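Local coordinates for protein WYL1 (Ruminococcus sp., PDB 6OAW) that probably acts as a WYL-domain accessory protein that modulates the RNA-targeting effector of a Type VI-D CRISPR-Cas system, at residues I4-F9 with Y157-R162; L239-D244 with D255-S260. All blocks are in the same frame, centred on the assembly; numbering follows the deposited sequence.

Contact 1 (I4-F9 with Y157-R162); sequences IPPSTF and YSLTLR
Phe9 and Leu159 bring the two backbones nearest, their CA atoms 4.8 Å apart, where the irregular N-terminal run Ile4-Phe9, extended at Pro5 and Pro6, passes a type I' turn from Tyr157 to Thr160. No hydrogen bond crosses between them; the contact rests on van der Waals packing of Phe9 and Leu159, much of it against backbone atoms. Phe9 has CG anti to its carbonyl carbon (chi1 -72°), and the CD1-CE1 side of its ring comes to the turn. CD1 lies 3.6 Å from Leu159 C, while Thr160 N and Tyr157 CB sit at the ring edge, CE1 being 4.1 Å from that CB. A flat ring suits such close packing on peptide atoms. Leu159 meets Pro6 and Ser7 with both branches: CD1 lies against Pro6 O (3.2 Å) and Pro6 CG, and CD2 is 3.3 Å from Ser7 O. Proline suits position 6 by its rigid, extended backbone. The turn is secured from within by Thr160 N to Tyr157 O (3.0 Å). Ser158, at positive phi, is the C-prime residue of the Schellman motif ending helix 151-156, and Thr160 occupies the N-cap position of helix 161-172, though its OG1 turns back to Ser158 O (2.8 Å). Phe9 touches Glu153 and Asn154 of the first helix and stacks on Phe164 of the second, so it fills their junction, with strand 23-28 beside Leu161.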
loop_
_atom_site.group_PDB
_atom_site.type_symbol
_atom_site.label_atom_id
_atom_site.label_comp_id
_atom_site.label_asym_id
_atom_site.label_seq_id
_atom_site.Cartn_x
_atom_site.Cartn_y
_atom_site.Cartn_z
ATOM N N ILE B 4 26.798 35.044 -2.890
ATOM C CA ILE B 4 27.553 33.780 -2.637
ATOM C C ILE B 4 26.717 32.939 -1.681
ATOM O O ILE B 4 26.633 33.260 -0.498
ATOM C CB ILE B 4 28.975 34.043 -2.078
ATOM C CG1 ILE B 4 29.852 34.846 -3.036
ATOM C CG2 ILE B 4 29.689 32.756 -1.691
ATOM C CD1 ILE B 4 31.178 35.269 -2.417
ATOM N N PRO B 5 26.117 31.815 -2.154
ATOM C CA PRO B 5 25.215 31.013 -1.326
ATOM C C PRO B 5 25.924 30.095 -0.334
ATOM O O PRO B 5 27.017 29.594 -0.609
ATOM C CB PRO B 5 24.492 30.119 -2.356
ATOM C CG PRO B 5 25.521 29.932 -3.469
ATOM C CD PRO B 5 26.310 31.226 -3.497
ATOM N N PRO B 6 25.264 29.742 0.790
ATOM C CA PRO B 6 25.736 28.645 1.632
ATOM C C PRO B 6 25.654 27.351 0.811
ATOM O O PRO B 6 24.837 27.271 -0.094
ATOM C CB PRO B 6 24.767 28.638 2.822
ATOM C CG PRO B 6 23.492 29.283 2.287
ATOM C CD PRO B 6 23.946 30.252 1.210
ATOM N N SER B 7 26.490 26.371 1.148
ATOM C CA SER B 7 26.514 25.026 0.509
ATOM C C SER B 7 25.679 24.000 1.295
ATOM O O SER B 7 25.170 23.065 0.650
ATOM C CB SER B 7 27.931 24.564 0.329
ATOM O OG SER B 7 28.646 24.625 1.555
ATOM N N THR B 8 25.493 24.169 2.611
ATOM C CA THR B 8 24.880 23.123 3.486
ATOM C C THR B 8 23.594 23.623 4.162
ATOM O O THR B 8 23.423 24.853 4.326
ATOM C CB THR B 8 25.897 22.620 4.517
ATOM O OG1 THR B 8 26.208 23.681 5.411
ATOM C CG2 THR B 8 27.169 22.113 3.880
ATOM N N PHE B 9 22.720 22.682 4.534
ATOM C CA PHE B 9 21.413 22.960 5.186
ATOM C C PHE B 9 21.619 23.811 6.432
ATOM O O PHE B 9 20.820 24.718 6.682
ATOM C CB PHE B 9 20.718 21.654 5.563
ATOM C CG PHE B 9 20.181 20.907 4.371
ATOM C CD1 PHE B 9 19.135 21.445 3.639
ATOM C CD2 PHE B 9 20.702 19.681 4.002
ATOM C CE1 PHE B 9 18.604 20.766 2.558
ATOM C CE2 PHE B 9 20.189 19.010 2.904
ATOM C CZ PHE B 9 19.130 19.547 2.193
ATOM N N TYR B 157 16.574 20.520 -2.573
ATOM C CA TYR B 157 15.697 21.145 -1.539
ATOM C C TYR B 157 16.108 22.617 -1.334
ATOM O O TYR B 157 15.630 23.219 -0.361
ATOM C CB TYR B 157 15.717 20.289 -0.268
ATOM C CG TYR B 157 15.244 18.872 -0.489
ATOM C CD1 TYR B 157 13.932 18.602 -0.854
ATOM C CD2 TYR B 157 16.105 17.801 -0.337
ATOM C CE1 TYR B 157 13.481 17.309 -1.066
ATOM C CE2 TYR B 157 15.679 16.500 -0.568
ATOM C CZ TYR B 157 14.361 16.255 -0.916
ATOM O OH TYR B 157 13.936 14.981 -1.142
ATOM N N SER B 158 16.921 23.175 -2.248
ATOM C CA SER B 158 17.425 24.574 -2.219
ATOM C C SER B 158 17.854 24.959 -0.795
ATOM O O SER B 158 17.304 25.935 -0.272
ATOM C CB SER B 158 16.376 25.526 -2.749
ATOM O OG SER B 158 15.930 25.098 -4.028
ATOM N N LEU B 159 18.742 24.177 -0.168
ATOM C CA LEU B 159 19.364 24.471 1.157
ATOM C C LEU B 159 18.306 24.616 2.270
ATOM O O LEU B 159 18.665 25.141 3.331
ATOM C CB LEU B 159 20.187 25.761 1.031
ATOM C CG LEU B 159 21.244 25.753 -0.079
ATOM C CD1 LEU B 159 21.685 27.156 -0.466
ATOM C CD2 LEU B 159 22.446 24.920 0.326
ATOM N N THR B 160 17.067 24.150 2.085
ATOM C CA THR B 160 15.966 24.380 3.060
ATOM C C THR B 160 15.692 23.103 3.850
ATOM O O THR B 160 14.997 22.213 3.317
ATOM C CB THR B 160 14.707 24.870 2.352
ATOM O OG1 THR B 160 15.088 25.932 1.475
ATOM C CG2 THR B 160 13.665 25.335 3.341
ATOM N N LEU B 161 16.210 23.014 5.071
ATOM C CA LEU B 161 16.084 21.807 5.933
ATOM C C LEU B 161 14.613 21.378 6.064
ATOM O O LEU B 161 14.326 20.146 5.934
ATOM C CB LEU B 161 16.699 22.093 7.302
ATOM C CG LEU B 161 16.810 20.883 8.222
ATOM C CD1 LEU B 161 17.419 19.681 7.511
ATOM C CD2 LEU B 161 17.619 21.229 9.467
ATOM N N ARG B 162 13.712 22.343 6.266
ATOM C CA ARG B 162 12.252 22.105 6.450
ATOM C C ARG B 162 11.738 21.220 5.291
ATOM O O ARG B 162 11.084 20.186 5.553
ATOM C CB ARG B 162 11.520 23.455 6.562
ATOM C CG ARG B 162 10.024 23.344 6.854
ATOM C CD ARG B 162 9.446 24.459 7.734
#

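Contact 2 (L239-D244 with D255-S260); sequences LVCLSD and DSYRIS
Leu239 and Tyr257, like Cys241 and Asp255, form hydrogen-bonded pairs of an antiparallel hairpin, with Val240 and Ser256 as the non-hydrogen-bonded pair between them. Four backbone bonds of 2.7 to 3.0 Å join the strands: Leu239 N to Tyr257 O, Tyr257 N to Leu239 O, Cys241 N to Asp255 O and Asp255 N to Cys241 O. Two CA-H...O contacts, from Ser256 CA to Leu239 O and from Val240 CA to Asp255 O, add to them. With strand 219-230 the hairpin is part of an antiparallel sheet that probably belongs to the WYL domain.

The side-chain polar link is a hydrogen bond from Ser243 OG to Tyr257 OH, 2.8 Å long. Ser243 OG is anti to its backbone N (chi1 169°) and lies near the plane of the tyrosine ring, at its edge. Serine is short enough to fit beside the phenol, whose OH also bonds Glu245 OE1, while Ser243 OG bonds Glu245 N. On the second strand, Asp255 OD1 uses its anti lone pair to accept the N-H of Ser256.

The sulfur contact lies on the same face of the sheet. Cys241 SG, turned between its backbone N and carbonyl carbon (chi1 61°), comes to the Tyr257 ring at its edge, 3.7 Å from CD1. Tyrosine suits its place by offering carbon to a small, polarisable sulfur and a hydroxyl to the serine. On the opposite face Val240 packs on Leu296 and Leu297 of helix 287-298.

Both hydroxyls are thus tied to Glu245, which fixes the phenol's tip, while Cys241 SG and the edge-to-face Tyr214 would limit turning of the ring.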
loop_
_atom_site.group_PDB
_atom_site.type_symbol
_atom_site.label_atom_id
_atom_site.label_comp_id
_atom_site.label_asym_id
_atom_site.label_seq_id
_atom_site.Cartn_x
_atom_site.Cartn_y
_atom_site.Cartn_z
ATOM N N LEU B 239 14.179 -13.184 9.630
ATOM C CA LEU B 239 15.493 -13.825 9.391
ATOM C C LEU B 239 15.273 -15.332 9.291
ATOM O O LEU B 239 14.963 -15.957 10.318
ATOM C CB LEU B 239 16.467 -13.508 10.523
ATOM C CG LEU B 239 17.797 -14.239 10.411
ATOM C CD1 LEU B 239 18.475 -13.944 9.085
ATOM C CD2 LEU B 239 18.716 -13.858 11.558
ATOM N N VAL B 240 15.391 -15.888 8.092
ATOM C CA VAL B 240 15.472 -17.360 7.912
ATOM C C VAL B 240 16.907 -17.772 8.224
ATOM O O VAL B 240 17.827 -17.135 7.731
ATOM C CB VAL B 240 15.012 -17.815 6.517
ATOM C CG1 VAL B 240 15.131 -19.322 6.377
ATOM C CG2 VAL B 240 13.585 -17.384 6.229
ATOM N N CYS B 241 17.088 -18.760 9.090
ATOM C CA CYS B 241 18.419 -19.087 9.669
ATOM C C CYS B 241 18.432 -20.511 10.225
ATOM O O CYS B 241 17.380 -21.143 10.230
ATOM C CB CYS B 241 18.746 -18.107 10.784
ATOM S SG CYS B 241 17.545 -18.183 12.134
ATOM N N LEU B 242 19.583 -20.966 10.719
ATOM C CA LEU B 242 19.633 -22.097 11.683
ATOM C C LEU B 242 19.749 -21.502 13.084
ATOM O O LEU B 242 20.460 -20.484 13.223
ATOM C CB LEU B 242 20.804 -23.034 11.388
ATOM C CG LEU B 242 20.978 -23.444 9.928
ATOM C CD1 LEU B 242 21.974 -24.585 9.815
ATOM C CD2 LEU B 242 19.650 -23.838 9.293
ATOM N N SER B 243 19.044 -22.093 14.052
ATOM C CA SER B 243 19.036 -21.649 15.466
ATOM C C SER B 243 19.143 -22.854 16.406
ATOM O O SER B 243 18.711 -23.957 16.016
ATOM C CB SER B 243 17.820 -20.858 15.738
ATOM O OG SER B 243 17.672 -20.631 17.131
ATOM N N ASP B 244 19.713 -22.637 17.594
ATOM C CA ASP B 244 19.878 -23.672 18.645
ATOM C C ASP B 244 18.790 -23.484 19.711
ATOM O O ASP B 244 18.878 -24.118 20.756
ATOM C CB ASP B 244 21.294 -23.615 19.224
ATOM C CG ASP B 244 21.512 -22.451 20.181
ATOM O OD1 ASP B 244 20.597 -21.609 20.293
ATOM O OD2 ASP B 244 22.572 -22.416 20.843
ATOM N N ASP B 255 15.002 -22.214 11.196
ATOM C CA ASP B 255 13.879 -21.460 11.799
ATOM C C ASP B 255 13.734 -20.115 11.091
ATOM O O ASP B 255 14.594 -19.771 10.219
ATOM C CB ASP B 255 14.081 -21.319 13.306
ATOM C CG ASP B 255 12.799 -21.393 14.101
ATOM O OD1 ASP B 255 11.756 -20.913 13.594
ATOM O OD2 ASP B 255 12.844 -21.942 15.220
ATOM N N SER B 256 12.653 -19.412 11.445
ATOM C CA SER B 256 12.314 -18.059 10.955
ATOM C C SER B 256 11.941 -17.145 12.128
ATOM O O SER B 256 10.851 -17.368 12.747
ATOM C CB SER B 256 11.213 -18.185 9.918
ATOM O OG SER B 256 10.820 -16.916 9.406
ATOM N N TYR B 257 12.773 -16.123 12.391
ATOM C CA TYR B 257 12.590 -15.111 13.453
ATOM C C TYR B 257 12.148 -13.769 12.852
ATOM O O TYR B 257 12.853 -13.240 11.982
ATOM C CB TYR B 257 13.891 -14.901 14.234
ATOM C CG TYR B 257 14.292 -16.056 15.095
ATOM C CD1 TYR B 257 14.962 -17.143 14.567
ATOM C CD2 TYR B 257 13.912 -16.108 16.429
ATOM C CE1 TYR B 257 15.318 -18.225 15.363
ATOM C CE2 TYR B 257 14.248 -17.181 17.234
ATOM C CZ TYR B 257 14.951 -18.238 16.697
ATOM O OH TYR B 257 15.251 -19.294 17.483
ATOM N N ARG B 258 11.058 -13.193 13.353
ATOM C CA ARG B 258 10.717 -11.762 13.087
ATOM C C ARG B 258 11.947 -10.913 13.436
ATOM O O ARG B 258 12.466 -11.063 14.567
ATOM C CB ARG B 258 9.530 -11.326 13.953
ATOM C CG ARG B 258 8.194 -11.932 13.539
ATOM C CD ARG B 258 7.460 -11.057 12.545
ATOM N NE ARG B 258 7.353 -9.753 13.176
ATOM C CZ ARG B 258 6.335 -9.298 13.878
ATOM N NH1 ARG B 258 6.425 -8.098 14.434
ATOM N NH2 ARG B 258 5.216 -9.986 13.970
ATOM N N ILE B 259 12.428 -10.061 12.535
ATOM C CA ILE B 259 13.612 -9.227 12.874
ATOM C C ILE B 259 13.263 -8.295 14.038
ATOM O O ILE B 259 14.201 -7.901 14.779
ATOM C CB ILE B 259 14.196 -8.464 11.675
ATOM C CG1 ILE B 259 13.316 -7.298 11.240
ATOM C CG2 ILE B 259 14.529 -9.414 10.529
ATOM C CD1 ILE B 259 13.938 -6.484 10.130
ATOM N N SER B 260 11.985 -7.983 14.237
ATOM C CA SER B 260 11.531 -7.096 15.333
ATOM C C SER B 260 11.641 -7.790 16.703
ATOM O O SER B 260 11.545 -7.074 17.695
ATOM C CB SER B 260 10.138 -6.567 15.077
ATOM O OG SER B 260 9.182 -7.618 14.994
#

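How the contacts relate
Contact 1 comes first along the chain and closes before contact 2 opens. Their centres lie 44 Å apart, with about 24 Å between nearest atoms, on opposite sides of the chain's centre, and they share no helix or strand. Contact 1 is long-range in sequence, bringing the N-terminal run back to the helices at 151-172 near the periphery of the chain. Contact 2 is local, pairing neighbouring strands 237-243 and 253-258 within the antiparallel sheet that also includes 219-230. One therefore ties the chain's start to a helical region, while the other builds sheet nearer the middle, consistent with separately packed parts of an accessory protein.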